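Local structure of At4g34840 (Arabidopsis thaliana, 3BSF) at residues S14-V20 and L59-C65; N40-P44 and A88-I93; N144-T148 and P203-I207. The protein is a nucleosidase of the phosphorylase superfamily, an alpha/beta protein that forms a two-chain assembly and holds adenine in a pocket. All coordinates share one frame; numbering follows the deposited sequence.

Interaction 1: residues S14-V20 and L59-C65; sequences STIVFIV and LNINIVC
Asn60 N to Ser14 O begins, and Val20 N to Val64 O ends, a ladder of six backbone hydrogen bonds that ties strand 15-19 to strand 59-65 in parallel, the axes 21° apart. Ile16 and Phe18 each spend both N-H and C=O on this partner: Ile16 N donates to Asn60 O (3.0 Å) and Ile16 O accepts from Asn62 N (2.9 Å), and Phe18 repeats the pattern between Asn62 O and Val64 N.

The apolar contacts fall on two faces. On one, the Phe18 ring lies alongside Ile61, whose CG2, held anti to its own backbone N, meets the ring edge at CE2 (3.5 Å). On the same face, CG1 of Ile63 touches Phe18 CB at 3.7 Å. On the other, Val17 CG1 meets Val64 CG2 (4.1 Å) and Ile19 CD1 meets Val64 CB.

Helix 227-246 covers the Phe18 face through Ile243 and Ile246, and helix 79-91 covers Ile19 and Val64 through Val85. Strand 97-106 pairs with the far edge of strand 15-19, and strand 50-56 runs antiparallel to strand 59-65, so the contact lies inside the mixed sheet.

Interaction 2: residues N40-P44 and A88-I93; sequences NTPFP and ASILAI
Pro42 and Phe43 belong to an irregular loop that meets the C-terminal end of helix 79-91, with the CA atoms of Pro42 and Ala92 6.4 Å apart; Ala92 is the first residue to leave helical geometry, although its N still bonds to Ala88 O at 2.8 Å.

The side-chain contact is apolar and modest in area. Pro42 offers the outer corner of its ring: CG rests against the methyl of Ala92, CG to CB 3.9 Å, and CB of the proline approaches the same methyl. Pro42 CG also comes within 4.4 Å of Ile93 CG2, a looser touch where the chain turns away from the helix.

The first bond of the Phe43 side chain points neither at the helix nor away from it, but the ring reaches it. CG stands anti to the carbonyl carbon (chi1 -50°), and this carries one side of the ring along the helix surface. Phe43 CD1 meets Ala88 CB at 4.1 Å, CE1 lies 4.3 Å from Ala92 CB, and CZ comes 4.1 Å from Ser89 OG. The two alanine methyls, one helical turn apart, thus both meet the ring obliquely. Pro42 CG lies over one face of the same ring, offset toward its rim. Ala92 CB is approached by both neighbouring loop residues. The Ser89 hydroxyl is hydrogen-bonded back to Val85 O within its own helix, and its contact with the phenyl ring is simple packing.

Trp49 meets the Phe43 ring edge-to-face, and strand 59-65 lies against Ile93 through Val64. Met51 of strand 50-56 touches Pro42 and Ile93, while Tyr87 of the second subunit packs on Pro44 and Ala88, placing this loop-helix contact beside the subunit interface.

Interaction 3: residues N144-T148 and P203-I207; sequences NTFPT and PTILI
Phe146 and Pro203 lie side by side and point the same way, the phenyl ring laid against the proline. Pro203 CB stands over one face, 4.2 Å from the ring centroid and 22° off the ring normal, a CH-pi contact displaced toward the rim on the CD1 side. Pro147 CD covers the opposite face, also off centre, so the ring is held between two prolines, one from its own loop and one from the start of the strand. CG standing anti to the backbone N (chi1 -171°) brings the ring against Pro203. Phe146 CB itself lies 3.2 Å from Thr204 O.

Beside this CH-pi contact, the one hydrogen bond of the contact joins the backbones: Phe146 N donates to Thr204 O at 2.8 Å, with an N-H...O angle of 159°. It fixes the loop at the point where it turns across the strand, their end-to-end directions being close to perpendicular.

The remaining side chains flank that bond. Thr148 and Ile205 reach toward each other tip to tip, Thr148 CG2 meeting Ile205 CD1 at 3.5 Å. Thr145 instead slants across Leu206, its CG2 being 3.4 Å from Leu206 CD1; its hydroxyl is turned to another strand, hydrogen-bonding Ser121 O and Val120 O. The methyl and hydroxyl of Thr145 thereby serve different neighbours, the methyl packing on strand 204-213 and the hydroxyl binding strand 117-125.

Leu251, near the C-terminus, packs on both Phe146 and Pro203. Strand 204-213 runs between strands 97-106 and 117-125, and the contact fastens the connection from strand 143-144 to helix 149-154 over its beginning, within the mixed beta-sheet at the core of the alpha/beta fold of the phosphorylase superfamily.

Interactions 1 and 2 adjoin, their centres about 12 Å apart, and their segments alternate along the chain: 14-20, 40-44, 59-65, 88-93. Val64 joins them directly, its CG1 lying 3.7 Å from Phe43 CZ and also touching Ser89, so one layer of loop and helix packs on the strand pair. Interaction 3 comes later in the chain, with its centre about 14 Å from that of interaction 1 and about 22 Å from that of interaction 2, touching neither. It shares the mixed sheet with interaction 1 through strand 97-106, which pairs with both strand 15-19 and strand 204-213. The last of these strands continues to Thr211 and Asp212 of the adenine pocket, linking the sheet to that site.

Interaction 1: residues S14-V20 and L59-C65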
loop_
_atom_site.group_PDB
_atom_site.type_symbol
_atom_site.label_atom_id
_atom_site.label_comp_id
_atom_site.label_asym_id
_atom_site.label_seq_id
_atom_site.Cartn_x
_atom_site.Cartn_y
_atom_site.Cartn_z
ATOM N N SER A 14 -4.163 -9.896 -26.234
ATOM C CA SER A 14 -5.500 -9.427 -26.542
ATOM C C SER A 14 -5.867 -8.184 -25.750
ATOM O O SER A 14 -6.297 -7.185 -26.328
ATOM C CB SER A 14 -6.518 -10.535 -26.271
ATOM O OG SER A 14 -7.786 -10.175 -26.781
ATOM N N THR A 15 -5.687 -8.234 -24.433
ATOM C CA THR A 15 -6.038 -7.084 -23.620
ATOM C C THR A 15 -4.904 -6.473 -22.796
ATOM O O THR A 15 -4.089 -7.175 -22.196
ATOM C CB THR A 15 -7.196 -7.428 -22.702
ATOM O OG1 THR A 15 -6.765 -8.410 -21.760
ATOM C CG2 THR A 15 -8.348 -7.998 -23.503
ATOM N N ILE A 16 -4.883 -5.144 -22.779
ATOM C CA ILE A 16 -3.881 -4.373 -22.053
ATOM C C ILE A 16 -4.487 -3.405 -21.035
ATOM O O ILE A 16 -5.181 -2.456 -21.411
ATOM C CB ILE A 16 -3.025 -3.512 -23.014
ATOM C CG1 ILE A 16 -2.263 -4.406 -23.990
ATOM C CG2 ILE A 16 -2.063 -2.661 -22.208
ATOM C CD1 ILE A 16 -1.413 -3.649 -24.988
ATOM N N VAL A 17 -4.207 -3.630 -19.753
ATOM C CA VAL A 17 -4.702 -2.730 -18.719
ATOM C C VAL A 17 -3.616 -1.758 -18.285
ATOM O O VAL A 17 -2.543 -2.168 -17.846
ATOM C CB VAL A 17 -5.174 -3.478 -17.464
ATOM C CG1 VAL A 17 -5.534 -2.477 -16.369
ATOM C CG2 VAL A 17 -6.358 -4.340 -17.797
ATOM N N PHE A 18 -3.912 -0.468 -18.414
ATOM C CA PHE A 18 -3.009 0.601 -18.009
ATOM C C PHE A 18 -3.374 1.083 -16.619
ATOM O O PHE A 18 -4.545 1.354 -16.339
ATOM C CB PHE A 18 -3.132 1.783 -18.952
ATOM C CG PHE A 18 -2.343 1.639 -20.198
ATOM C CD1 PHE A 18 -1.024 2.063 -20.245
ATOM C CD2 PHE A 18 -2.909 1.050 -21.325
ATOM C CE1 PHE A 18 -0.272 1.905 -21.394
ATOM C CE2 PHE A 18 -2.170 0.883 -22.485
ATOM C CZ PHE A 18 -0.846 1.310 -22.526
ATOM N N ILE A 19 -2.378 1.190 -15.749
ATOM C CA ILE A 19 -2.603 1.692 -14.393
ATOM C C ILE A 19 -1.954 3.091 -14.283
ATOM O O ILE A 19 -0.732 3.233 -14.422
ATOM C CB ILE A 19 -1.976 0.741 -13.336
ATOM C CG1 ILE A 19 -2.643 -0.635 -13.408
ATOM C CG2 ILE A 19 -2.120 1.324 -11.941
ATOM C CD1 ILE A 19 -4.120 -0.653 -12.996
ATOM N N VAL A 20 -2.764 4.126 -14.068
ATOM C CA VAL A 20 -2.213 5.473 -13.928
ATOM C C VAL A 20 -2.686 6.106 -12.612
ATOM O O VAL A 20 -3.865 6.018 -12.268
ATOM C CB VAL A 20 -2.601 6.372 -15.133
ATOM C CG1 VAL A 20 -2.367 5.610 -16.428
ATOM C CG2 VAL A 20 -4.048 6.832 -15.016
ATOM N N LEU A 59 -6.556 -4.734 -30.066
ATOM C CA LEU A 59 -6.256 -4.665 -28.644
ATOM C C LEU A 59 -7.336 -3.987 -27.818
ATOM O O LEU A 59 -7.798 -2.905 -28.154
ATOM C CB LEU A 59 -4.949 -3.901 -28.420
ATOM C CG LEU A 59 -3.669 -4.242 -29.186
ATOM C CD1 LEU A 59 -2.611 -3.229 -28.779
ATOM C CD2 LEU A 59 -3.192 -5.663 -28.889
ATOM N N ASN A 60 -7.724 -4.631 -26.724
ATOM C CA ASN A 60 -8.714 -4.074 -25.812
ATOM C C ASN A 60 -7.926 -3.298 -24.775
ATOM O O ASN A 60 -7.432 -3.865 -23.801
ATOM C CB ASN A 60 -9.491 -5.180 -25.109
ATOM C CG ASN A 60 -10.114 -6.136 -26.073
ATOM O OD1 ASN A 60 -10.948 -5.754 -26.882
ATOM N ND2 ASN A 60 -9.708 -7.392 -26.001
ATOM N N ILE A 61 -7.800 -2.000 -24.993
ATOM C CA ILE A 61 -7.069 -1.158 -24.065
ATOM C C ILE A 61 -7.979 -0.666 -22.931
ATOM O O ILE A 61 -9.078 -0.158 -23.179
ATOM C CB ILE A 61 -6.469 0.066 -24.796
ATOM C CG1 ILE A 61 -5.985 -0.340 -26.197
ATOM C CG2 ILE A 61 -5.327 0.653 -23.965
ATOM C CD1 ILE A 61 -4.916 -1.412 -26.217
ATOM N N ASN A 62 -7.523 -0.845 -21.691
ATOM C CA ASN A 62 -8.267 -0.407 -20.515
ATOM C C ASN A 62 -7.353 0.414 -19.632
ATOM O O ASN A 62 -6.306 -0.065 -19.209
ATOM C CB ASN A 62 -8.787 -1.592 -19.703
ATOM C CG ASN A 62 -9.908 -2.331 -20.402
ATOM O OD1 ASN A 62 -9.690 -3.031 -21.392
ATOM N ND2 ASN A 62 -11.122 -2.175 -19.892
ATOM N N ILE A 63 -7.731 1.656 -19.370
ATOM C CA ILE A 63 -6.938 2.501 -18.492
ATOM C C ILE A 63 -7.711 2.646 -17.183
ATOM O O ILE A 63 -8.808 3.204 -17.162
ATOM C CB ILE A 63 -6.704 3.905 -19.091
ATOM C CG1 ILE A 63 -5.909 3.801 -20.390
ATOM C CG2 ILE A 63 -5.951 4.768 -18.092
ATOM C CD1 ILE A 63 -5.559 5.136 -20.984
ATOM N N VAL A 64 -7.153 2.133 -16.094
ATOM C CA VAL A 64 -7.827 2.226 -14.812
ATOM C C VAL A 64 -7.088 3.192 -13.907
ATOM O O VAL A 64 -5.873 3.127 -13.802
ATOM C CB VAL A 64 -7.919 0.836 -14.136
ATOM C CG1 VAL A 64 -8.656 0.945 -12.819
ATOM C CG2 VAL A 64 -8.650 -0.136 -15.051
ATOM N N CYS A 65 -7.826 4.094 -13.268
ATOM C CA CYS A 65 -7.237 5.083 -12.376
ATOM C C CYS A 65 -7.930 5.051 -11.018
ATOM O O CYS A 65 -9.143 4.860 -10.942
ATOM C CB CYS A 65 -7.365 6.478 -12.997
ATOM S SG CYS A 65 -6.761 7.865 -11.968
#

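Interaction 2: residues N40-P44 and A88-I93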
loop_
_atom_site.group_PDB
_atom_site.type_symbol
_atom_site.label_atom_id
_atom_site.label_comp_id
_atom_site.label_asym_id
_atom_site.label_seq_id
_atom_site.Cartn_x
_atom_site.Cartn_y
_atom_site.Cartn_z
ATOM N N ASN A 40 -20.636 1.515 -15.718
ATOM C CA ASN A 40 -20.723 0.402 -14.789
ATOM C C ASN A 40 -19.342 -0.237 -14.711
ATOM O O ASN A 40 -18.989 -1.088 -15.531
ATOM C CB ASN A 40 -21.736 -0.639 -15.266
ATOM C CG ASN A 40 -23.156 -0.240 -14.968
ATOM O OD1 ASN A 40 -23.627 0.782 -15.439
ATOM N ND2 ASN A 40 -23.849 -1.048 -14.177
ATOM N N THR A 41 -18.540 0.195 -13.750
ATOM C CA THR A 41 -17.224 -0.388 -13.613
ATOM C C THR A 41 -17.433 -1.727 -12.896
ATOM O O THR A 41 -18.448 -1.941 -12.217
ATOM C CB THR A 41 -16.246 0.543 -12.809
ATOM O OG1 THR A 41 -16.741 0.749 -11.479
ATOM C CG2 THR A 41 -16.093 1.893 -13.509
ATOM N N PRO A 42 -16.511 -2.670 -13.098
ATOM C CA PRO A 42 -16.653 -3.963 -12.436
ATOM C C PRO A 42 -16.116 -3.887 -11.007
ATOM O O PRO A 42 -15.750 -4.903 -10.412
ATOM C CB PRO A 42 -15.833 -4.889 -13.329
ATOM C CG PRO A 42 -14.753 -4.003 -13.794
ATOM C CD PRO A 42 -15.481 -2.732 -14.149
ATOM N N PHE A 43 -16.070 -2.679 -10.456
ATOM C CA PHE A 43 -15.566 -2.489 -9.102
ATOM C C PHE A 43 -16.697 -2.281 -8.100
ATOM O O PHE A 43 -17.848 -2.042 -8.480
ATOM C CB PHE A 43 -14.620 -1.280 -9.053
ATOM C CG PHE A 43 -13.550 -1.298 -10.114
ATOM C CD1 PHE A 43 -12.791 -2.457 -10.339
ATOM C CD2 PHE A 43 -13.289 -0.153 -10.876
ATOM C CE1 PHE A 43 -11.788 -2.483 -11.301
ATOM C CE2 PHE A 43 -12.291 -0.161 -11.843
ATOM C CZ PHE A 43 -11.531 -1.333 -12.061
ATOM N N PRO A 44 -16.382 -2.379 -6.795
ATOM C CA PRO A 44 -17.398 -2.188 -5.754
ATOM C C PRO A 44 -17.991 -0.787 -5.851
ATOM O O PRO A 44 -17.274 0.203 -6.070
ATOM C CB PRO A 44 -16.616 -2.383 -4.453
ATOM C CG PRO A 44 -15.507 -3.310 -4.847
ATOM C CD PRO A 44 -15.089 -2.771 -6.200
ATOM N N ALA A 88 -7.691 -5.359 -8.007
ATOM C CA ALA A 88 -9.049 -5.341 -8.513
ATOM C C ALA A 88 -9.128 -5.466 -10.017
ATOM O O ALA A 88 -9.949 -6.216 -10.522
ATOM C CB ALA A 88 -9.732 -4.088 -8.068
ATOM N N SER A 89 -8.291 -4.735 -10.737
ATOM C CA SER A 89 -8.303 -4.798 -12.194
ATOM C C SER A 89 -7.907 -6.192 -12.683
ATOM O O SER A 89 -8.563 -6.780 -13.555
ATOM C CB SER A 89 -7.339 -3.765 -12.762
ATOM O OG SER A 89 -7.644 -2.494 -12.222
ATOM N N ILE A 90 -6.819 -6.713 -12.125
ATOM C CA ILE A 90 -6.355 -8.035 -12.491
ATOM C C ILE A 90 -7.519 -9.012 -12.344
ATOM O O ILE A 90 -7.935 -9.641 -13.304
ATOM C CB ILE A 90 -5.178 -8.475 -11.583
ATOM C CG1 ILE A 90 -3.871 -7.835 -12.078
ATOM C CG2 ILE A 90 -5.103 -9.996 -11.511
ATOM C CD1 ILE A 90 -2.631 -8.149 -11.203
ATOM N N LEU A 91 -8.070 -9.117 -11.146
ATOM C CA LEU A 91 -9.170 -10.038 -10.927
ATOM C C LEU A 91 -10.348 -9.736 -11.818
ATOM O O LEU A 91 -10.952 -10.644 -12.376
ATOM C CB LEU A 91 -9.611 -10.010 -9.467
ATOM C CG LEU A 91 -8.515 -10.423 -8.485
ATOM C CD1 LEU A 91 -9.069 -10.446 -7.059
ATOM C CD2 LEU A 91 -7.938 -11.788 -8.913
ATOM N N ALA A 92 -10.675 -8.458 -11.962
ATOM C CA ALA A 92 -11.805 -8.077 -12.791
ATOM C C ALA A 92 -11.531 -8.327 -14.256
ATOM O O ALA A 92 -11.703 -9.444 -14.742
ATOM C CB ALA A 92 -12.179 -6.616 -12.564
ATOM N N ILE A 93 -11.088 -7.293 -14.956
ATOM C CA ILE A 93 -10.848 -7.407 -16.386
ATOM C C ILE A 93 -9.546 -8.104 -16.722
ATOM O O ILE A 93 -8.759 -7.602 -17.518
ATOM C CB ILE A 93 -10.914 -5.999 -17.071
ATOM C CG1 ILE A 93 -10.120 -4.972 -16.265
ATOM C CG2 ILE A 93 -12.378 -5.545 -17.205
ATOM C CD1 ILE A 93 -10.255 -3.542 -16.785
#

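Interaction 3: residues N144-T148 and P203-I207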
loop_
_atom_site.group_PDB
_atom_site.type_symbol
_atom_site.label_atom_id
_atom_site.label_comp_id
_atom_site.label_asym_id
_atom_site.label_seq_id
_atom_site.Cartn_x
_atom_site.Cartn_y
_atom_site.Cartn_z
ATOM N N ASN A 144 11.959 -7.524 -11.096
ATOM C CA ASN A 144 12.108 -7.265 -12.534
ATOM C C ASN A 144 10.787 -6.979 -13.229
ATOM O O ASN A 144 9.709 -7.346 -12.733
ATOM C CB ASN A 144 12.697 -8.479 -13.252
ATOM C CG ASN A 144 14.165 -8.618 -13.066
ATOM O OD1 ASN A 144 14.707 -9.702 -13.248
ATOM N ND2 ASN A 144 14.834 -7.520 -12.719
ATOM N N THR A 145 10.890 -6.355 -14.400
ATOM C CA THR A 145 9.726 -6.044 -15.215
ATOM C C THR A 145 9.758 -7.066 -16.341
ATOM O O THR A 145 10.783 -7.723 -16.557
ATOM C CB THR A 145 9.818 -4.634 -15.828
ATOM O OG1 THR A 145 11.039 -4.515 -16.570
ATOM C CG2 THR A 145 9.784 -3.574 -14.736
ATOM N N PHE A 146 8.649 -7.216 -17.059
ATOM C CA PHE A 146 8.604 -8.162 -18.163
ATOM C C PHE A 146 9.616 -7.715 -19.222
ATOM O O PHE A 146 9.650 -6.553 -19.622
ATOM C CB PHE A 146 7.200 -8.221 -18.769
ATOM C CG PHE A 146 7.036 -9.315 -19.767
ATOM C CD1 PHE A 146 6.917 -10.639 -19.344
ATOM C CD2 PHE A 146 7.066 -9.038 -21.129
ATOM C CE1 PHE A 146 6.833 -11.675 -20.265
ATOM C CE2 PHE A 146 6.986 -10.059 -22.056
ATOM C CZ PHE A 146 6.869 -11.386 -21.626
ATOM N N PRO A 147 10.456 -8.641 -19.687
ATOM C CA PRO A 147 11.478 -8.342 -20.699
ATOM C C PRO A 147 10.949 -7.952 -22.080
ATOM O O PRO A 147 10.302 -8.755 -22.748
ATOM C CB PRO A 147 12.316 -9.622 -20.724
ATOM C CG PRO A 147 11.299 -10.680 -20.381
ATOM C CD PRO A 147 10.528 -10.050 -19.257
ATOM N N THR A 148 11.230 -6.715 -22.497
ATOM C CA THR A 148 10.784 -6.206 -23.798
ATOM C C THR A 148 11.936 -5.529 -24.575
ATOM O O THR A 148 11.970 -4.307 -24.755
ATOM C CB THR A 148 9.595 -5.217 -23.629
ATOM O OG1 THR A 148 10.026 -4.052 -22.915
ATOM C CG2 THR A 148 8.466 -5.880 -22.854
ATOM N N PRO A 203 2.333 -10.532 -16.991
ATOM C CA PRO A 203 3.331 -9.687 -17.668
ATOM C C PRO A 203 3.152 -8.227 -17.295
ATOM O O PRO A 203 2.038 -7.705 -17.363
ATOM C CB PRO A 203 3.048 -9.948 -19.136
ATOM C CG PRO A 203 2.717 -11.376 -19.128
ATOM C CD PRO A 203 1.756 -11.493 -17.945
ATOM N N THR A 204 4.241 -7.560 -16.928
ATOM C CA THR A 204 4.143 -6.181 -16.488
ATOM C C THR A 204 5.225 -5.254 -17.030
ATOM O O THR A 204 6.395 -5.602 -17.092
ATOM C CB THR A 204 4.155 -6.146 -14.940
ATOM O OG1 THR A 204 3.576 -4.923 -14.476
ATOM C CG2 THR A 204 5.593 -6.300 -14.405
ATOM N N ILE A 205 4.820 -4.051 -17.412
ATOM C CA ILE A 205 5.754 -3.060 -17.941
ATOM C C ILE A 205 5.557 -1.701 -17.253
ATOM O O ILE A 205 4.418 -1.295 -16.964
ATOM C CB ILE A 205 5.552 -2.895 -19.452
ATOM C CG1 ILE A 205 5.824 -4.224 -20.143
ATOM C CG2 ILE A 205 6.474 -1.815 -19.992
ATOM C CD1 ILE A 205 5.660 -4.156 -21.625
ATOM N N LEU A 206 6.663 -1.007 -16.981
ATOM C CA LEU A 206 6.594 0.301 -16.333
ATOM C C LEU A 206 7.268 1.348 -17.193
ATOM O O LEU A 206 8.439 1.231 -17.552
ATOM C CB LEU A 206 7.248 0.257 -14.952
ATOM C CG LEU A 206 6.585 -0.675 -13.927
ATOM C CD1 LEU A 206 6.787 -2.118 -14.339
ATOM C CD2 LEU A 206 7.183 -0.455 -12.552
ATOM N N ILE A 207 6.510 2.377 -17.533
ATOM C CA ILE A 207 7.013 3.452 -18.368
ATOM C C ILE A 207 6.909 4.787 -17.620
ATOM O O ILE A 207 5.827 5.175 -17.175
ATOM C CB ILE A 207 6.218 3.493 -19.678
ATOM C CG1 ILE A 207 6.437 2.185 -20.435
ATOM C CG2 ILE A 207 6.640 4.689 -20.520
ATOM C CD1 ILE A 207 5.604 2.066 -21.678
#